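Local coordinates for sulfatase (Bacteroides fragilis CAG:558, PDB 6USS), which probably hydrolyses aryl sulfate esters at a calcium-containing active site, as an arylsulfatase of the gut microbiome, at residues S327-P330 / G331-D334; A351-G354 / G355-E358. The protein carries 1 engineered substitution. All coordinates share one frame; numbering follows the deposited sequence.

Both contacts are local and follow one another along the chain within the sulfatase-family region. The path leaves strand 315-321, passes the calcium-coordinating Asp322 and Asn323, and enters the long loop that holds interaction 1. It then reaches helix 353-356, and interaction 2 takes in this short helix and the start of strand 357-363. That strand runs antiparallel to 315-321 in the same mixed sheet, so the loop joins two neighbouring strands. The centres of interactions 1 and 2 lie about 17 Å apart. Interaction 1 is at the surface and interaction 2 is buried; its Gly355 lies about 10 Å from the bound calcium ion, so the connection returns to the sheet close to the metal site.

Interaction 1 of 2, residues S327-P330 / G331-D334; sequences SSEP and GWRD
The carbonyl oxygen of Glu329 is gripped by two successive backbone amides. Trp332 N reaches Glu329 O at 3.1 Å in a fairly straight bond (160° at the hydrogen), although it comes from well above the carbonyl plane. Arg333 N lies farther from Glu329 O, at 3.3 Å, but sits in that plane. A water continues the polar network: it is 2.6 Å from Pro330 O and 2.8 Å from Asp334 OD1, and within bonding distance of both it can link the turn to the Asp334 side chain. Asp334 OD2 is held by Thr282. Residues 329-332 form a type I beta turn, with Pro330 and Gly331 at its corners, and the second bond to Arg333 extends it to a single helix-like turn in the loop between strand 315-321 and helix 353-356. Where the turn closes, Pro330 CA approaches Arg333 O at 3.6 Å in a CA-H...O contact. The buried Arg333 side chain is bent at each torsion; its NE forms a salt bridge with Glu285 and its guanidinium a cation-pi contact with Tyr288, which attaches the loop to helix 283-308. Farther out, Glu329 and Trp332 run side by side in the same direction. The Glu329 chain is extended beyond CG (chi2 -168°), which brings OE1 to the ring edge in plane, 3.1 Å from Trp332 CD1, with the carboxylate and indole nearly coplanar. Pro330 and Gly331 form the exposed outer side of the turn, where residues 329-332 also meet a crystal neighbour.

Interaction 2 of 2, residues A351-G354 / G355-E358; sequences AYEG and GVRE
Glu353 and Arg357 form the tight side of this contact, where a single carboxylate oxygen meets two nitrogens of the guanidinium. Glu353 OE1 lies 2.8 Å from Arg357 NH2 in a salt bridge and 3.0 Å from Arg357 NE, but both hydrogen bonds are weak because their N-H groups point well off the oxygen. The two flat groups stand almost perpendicular (88°). A bend in the glutamate chain (chi2 -75°) carries the carboxylate back towards the arginine. Tyr83 OH also binds Glu353 OE1, while OE2 makes a salt bridge with Lys450; these buried charges probably balance one another. Arg357 is held further by Thr80 O and by a cation-pi contact with Trp46. In the backbone, Glu353 O receives Arg357 N at 2.8 Å in a nearly straight bond (167°) and Val356 N at 3.2 Å, and Gly355 N bonds to Tyr352 O at 2.9 Å. These bonds form a short, weakly bonded helical turn (about 353-356) that leads into strand 357-363, between strands 77-83 and 315-321 of the large mixed sheet of this alkaline phosphatase-like fold. The Tyr352 hydroxyl bonds to Glu461 on strand 460-464 of the smaller antiparallel sheet, so the turn sits between the two sheets and touches strands of both. Val356 CG2 packs 3.5 Å from Tyr352 O, and its side chain also leans on Tyr83. On the water side of the turn the link between Gly354 and Arg357 is indirect: a water donates to Gly354 O and to Arg357 O, the latter at 2.7 Å.

Interaction 1 of 2, residues S327-P330 / G331-D334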
loop_
_atom_site.group_PDB
_atom_site.type_symbol
_atom_site.label_atom_id
_atom_site.label_comp_id
_atom_site.label_asym_id
_atom_site.label_seq_id
_atom_site.Cartn_x
_atom_site.Cartn_y
_atom_site.Cartn_z
ATOM N N SER A 327 -21.802 -14.080 24.402
ATOM C CA SER A 327 -22.581 -14.616 25.513
ATOM C C SER A 327 -23.524 -15.734 25.079
ATOM O O SER A 327 -24.418 -16.105 25.850
ATOM C CB SER A 327 -23.373 -13.502 26.202
ATOM O OG SER A 327 -24.027 -12.703 25.243
ATOM N N SER A 328 -23.321 -16.295 23.884
ATOM C CA SER A 328 -24.163 -17.336 23.301
ATOM C C SER A 328 -23.678 -18.745 23.594
ATOM O O SER A 328 -24.425 -19.697 23.346
ATOM C CB SER A 328 -24.188 -17.239 21.774
ATOM O OG SER A 328 -24.218 -15.916 21.317
ATOM N N GLU A 329 -22.437 -18.910 24.044
ATOM C CA GLU A 329 -21.768 -20.202 23.942
ATOM C C GLU A 329 -21.243 -20.684 25.287
ATOM O O GLU A 329 -20.227 -20.157 25.781
ATOM C CB GLU A 329 -20.642 -20.111 22.913
ATOM C CG GLU A 329 -21.175 -19.914 21.507
ATOM C CD GLU A 329 -20.127 -20.112 20.425
ATOM O OE1 GLU A 329 -18.924 -20.163 20.775
ATOM O OE2 GLU A 329 -20.511 -20.210 19.228
ATOM N N PRO A 330 -21.877 -21.690 25.903
ATOM C CA PRO A 330 -21.444 -22.121 27.243
ATOM C C PRO A 330 -20.117 -22.857 27.244
ATOM O O PRO A 330 -19.488 -22.963 28.300
ATOM C CB PRO A 330 -22.587 -23.035 27.710
ATOM C CG PRO A 330 -23.683 -22.906 26.661
ATOM C CD PRO A 330 -23.022 -22.472 25.410
ATOM N N GLY A 331 -19.680 -23.385 26.104
ATOM C CA GLY A 331 -18.349 -23.957 26.005
ATOM C C GLY A 331 -17.213 -22.951 26.097
ATOM O O GLY A 331 -16.061 -23.359 26.261
ATOM N N TRP A 332 -17.495 -21.657 26.006
ATOM C CA TRP A 332 -16.447 -20.668 26.196
ATOM C C TRP A 332 -16.613 -19.836 27.454
ATOM O O TRP A 332 -15.613 -19.341 27.979
ATOM C CB TRP A 332 -16.359 -19.732 24.986
ATOM C CG TRP A 332 -15.794 -20.390 23.768
ATOM C CD1 TRP A 332 -16.389 -20.492 22.537
ATOM C CD2 TRP A 332 -14.509 -21.035 23.647
ATOM N NE1 TRP A 332 -15.551 -21.152 21.655
ATOM C CE2 TRP A 332 -14.399 -21.503 22.312
ATOM C CE3 TRP A 332 -13.447 -21.263 24.532
ATOM C CZ2 TRP A 332 -13.269 -22.182 21.847
ATOM C CZ3 TRP A 332 -12.321 -21.939 24.069
ATOM C CH2 TRP A 332 -12.243 -22.391 22.736
ATOM N N ARG A 333 -17.833 -19.677 27.962
ATOM C CA ARG A 333 -18.068 -18.796 29.099
ATOM C C ARG A 333 -18.923 -19.499 30.141
ATOM O O ARG A 333 -19.850 -20.244 29.802
ATOM C CB ARG A 333 -18.756 -17.483 28.679
ATOM C CG ARG A 333 -18.079 -16.736 27.525
ATOM C CD ARG A 333 -16.721 -16.179 27.927
ATOM N NE ARG A 333 -16.794 -15.362 29.136
ATOM C CZ ARG A 333 -17.230 -14.103 29.184
ATOM N NH1 ARG A 333 -17.640 -13.473 28.080
ATOM N NH2 ARG A 333 -17.248 -13.467 30.353
ATOM N N ASP A 334 -18.586 -19.269 31.412
ATOM C CA ASP A 334 -19.409 -19.681 32.537
ATOM C C ASP A 334 -20.295 -18.511 32.958
ATOM O O ASP A 334 -20.244 -17.419 32.380
ATOM C CB ASP A 334 -18.543 -20.180 33.697
ATOM C CG ASP A 334 -17.952 -21.569 33.440
ATOM O OD1 ASP A 334 -18.678 -22.454 32.926
ATOM O OD2 ASP A 334 -16.761 -21.780 33.746
HETATM O O HOH W 1 -20.430 -22.965 30.761
#

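Interaction 2 of 2, residues A351-G354 / G355-E358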
loop_
_atom_site.group_PDB
_atom_site.type_symbol
_atom_site.label_atom_id
_atom_site.label_comp_id
_atom_site.label_asym_id
_atom_site.label_seq_id
_atom_site.Cartn_x
_atom_site.Cartn_y
_atom_site.Cartn_z
ATOM N N ALA A 351 -29.442 -7.547 19.078
ATOM C CA ALA A 351 -29.764 -6.134 18.978
ATOM C C ALA A 351 -29.939 -5.491 20.347
ATOM O O ALA A 351 -30.035 -4.259 20.427
ATOM C CB ALA A 351 -31.020 -5.945 18.126
ATOM N N TYR A 352 -29.973 -6.293 21.415
ATOM C CA TYR A 352 -29.980 -5.773 22.773
ATOM C C TYR A 352 -28.679 -5.018 23.058
ATOM O O TYR A 352 -27.691 -5.129 22.323
ATOM C CB TYR A 352 -30.166 -6.918 23.774
ATOM C CG TYR A 352 -31.569 -7.489 23.792
ATOM C CD1 TYR A 352 -32.614 -6.797 23.193
ATOM C CD2 TYR A 352 -31.850 -8.724 24.382
ATOM C CE1 TYR A 352 -33.906 -7.303 23.183
ATOM C CE2 TYR A 352 -33.144 -9.238 24.383
ATOM C CZ TYR A 352 -34.169 -8.514 23.780
ATOM O OH TYR A 352 -35.462 -8.987 23.760
ATOM N N GLU A 353 -28.673 -4.247 24.159
ATOM C CA GLU A 353 -27.502 -3.423 24.483
ATOM C C GLU A 353 -26.242 -4.261 24.666
ATOM O O GLU A 353 -25.129 -3.775 24.425
ATOM C CB GLU A 353 -27.758 -2.604 25.745
ATOM C CG GLU A 353 -28.911 -1.622 25.614
ATOM C CD GLU A 353 -28.549 -0.392 24.780
ATOM O OE1 GLU A 353 -27.874 0.528 25.314
ATOM O OE2 GLU A 353 -28.942 -0.356 23.593
ATOM N N GLY A 354 -26.393 -5.513 25.101
ATOM C CA GLY A 354 -25.238 -6.370 25.275
ATOM C C GLY A 354 -24.509 -6.641 23.975
ATOM O O GLY A 354 -23.309 -6.933 23.987
ATOM N N GLY A 355 -25.213 -6.546 22.841
ATOM C CA GLY A 355 -24.599 -6.750 21.544
ATOM C C GLY A 355 -23.989 -5.510 20.916
ATOM O O GLY A 355 -23.161 -5.630 20.008
ATOM N N VAL A 356 -24.377 -4.316 21.369
ATOM C CA VAL A 356 -24.034 -3.094 20.644
ATOM C C VAL A 356 -23.421 -2.000 21.515
ATOM O O VAL A 356 -22.764 -1.090 20.973
ATOM C CB VAL A 356 -25.265 -2.543 19.886
ATOM C CG1 VAL A 356 -25.688 -3.508 18.795
ATOM C CG2 VAL A 356 -26.417 -2.254 20.851
ATOM N N ARG A 357 -23.566 -1.995 22.843
ATOM C CA ARG A 357 -22.949 -0.953 23.659
ATOM C C ARG A 357 -21.498 -1.324 23.966
ATOM O O ARG A 357 -21.239 -2.340 24.613
ATOM C CB ARG A 357 -23.734 -0.719 24.947
ATOM C CG ARG A 357 -23.582 0.722 25.423
ATOM C CD ARG A 357 -23.965 0.922 26.878
ATOM N NE ARG A 357 -25.407 0.957 27.048
ATOM C CZ ARG A 357 -26.065 1.937 27.660
ATOM N NH1 ARG A 357 -25.396 2.969 28.165
ATOM N NH2 ARG A 357 -27.395 1.880 27.769
ATOM N N GLU A 358 -20.543 -0.465 23.519
ATOM C CA GLU A 358 -19.104 -0.709 23.506
ATOM C C GLU A 358 -18.347 0.208 24.466
ATOM O O GLU A 358 -18.735 1.357 24.676
ATOM C CB GLU A 358 -18.545 -0.498 22.091
ATOM C CG GLU A 358 -19.213 -1.338 21.026
ATOM C CD GLU A 358 -19.336 -2.782 21.466
ATOM O OE1 GLU A 358 -20.470 -3.306 21.441
ATOM O OE2 GLU A 358 -18.298 -3.375 21.855
HETATM O O HOH W 2 -21.333 -4.932 25.307
#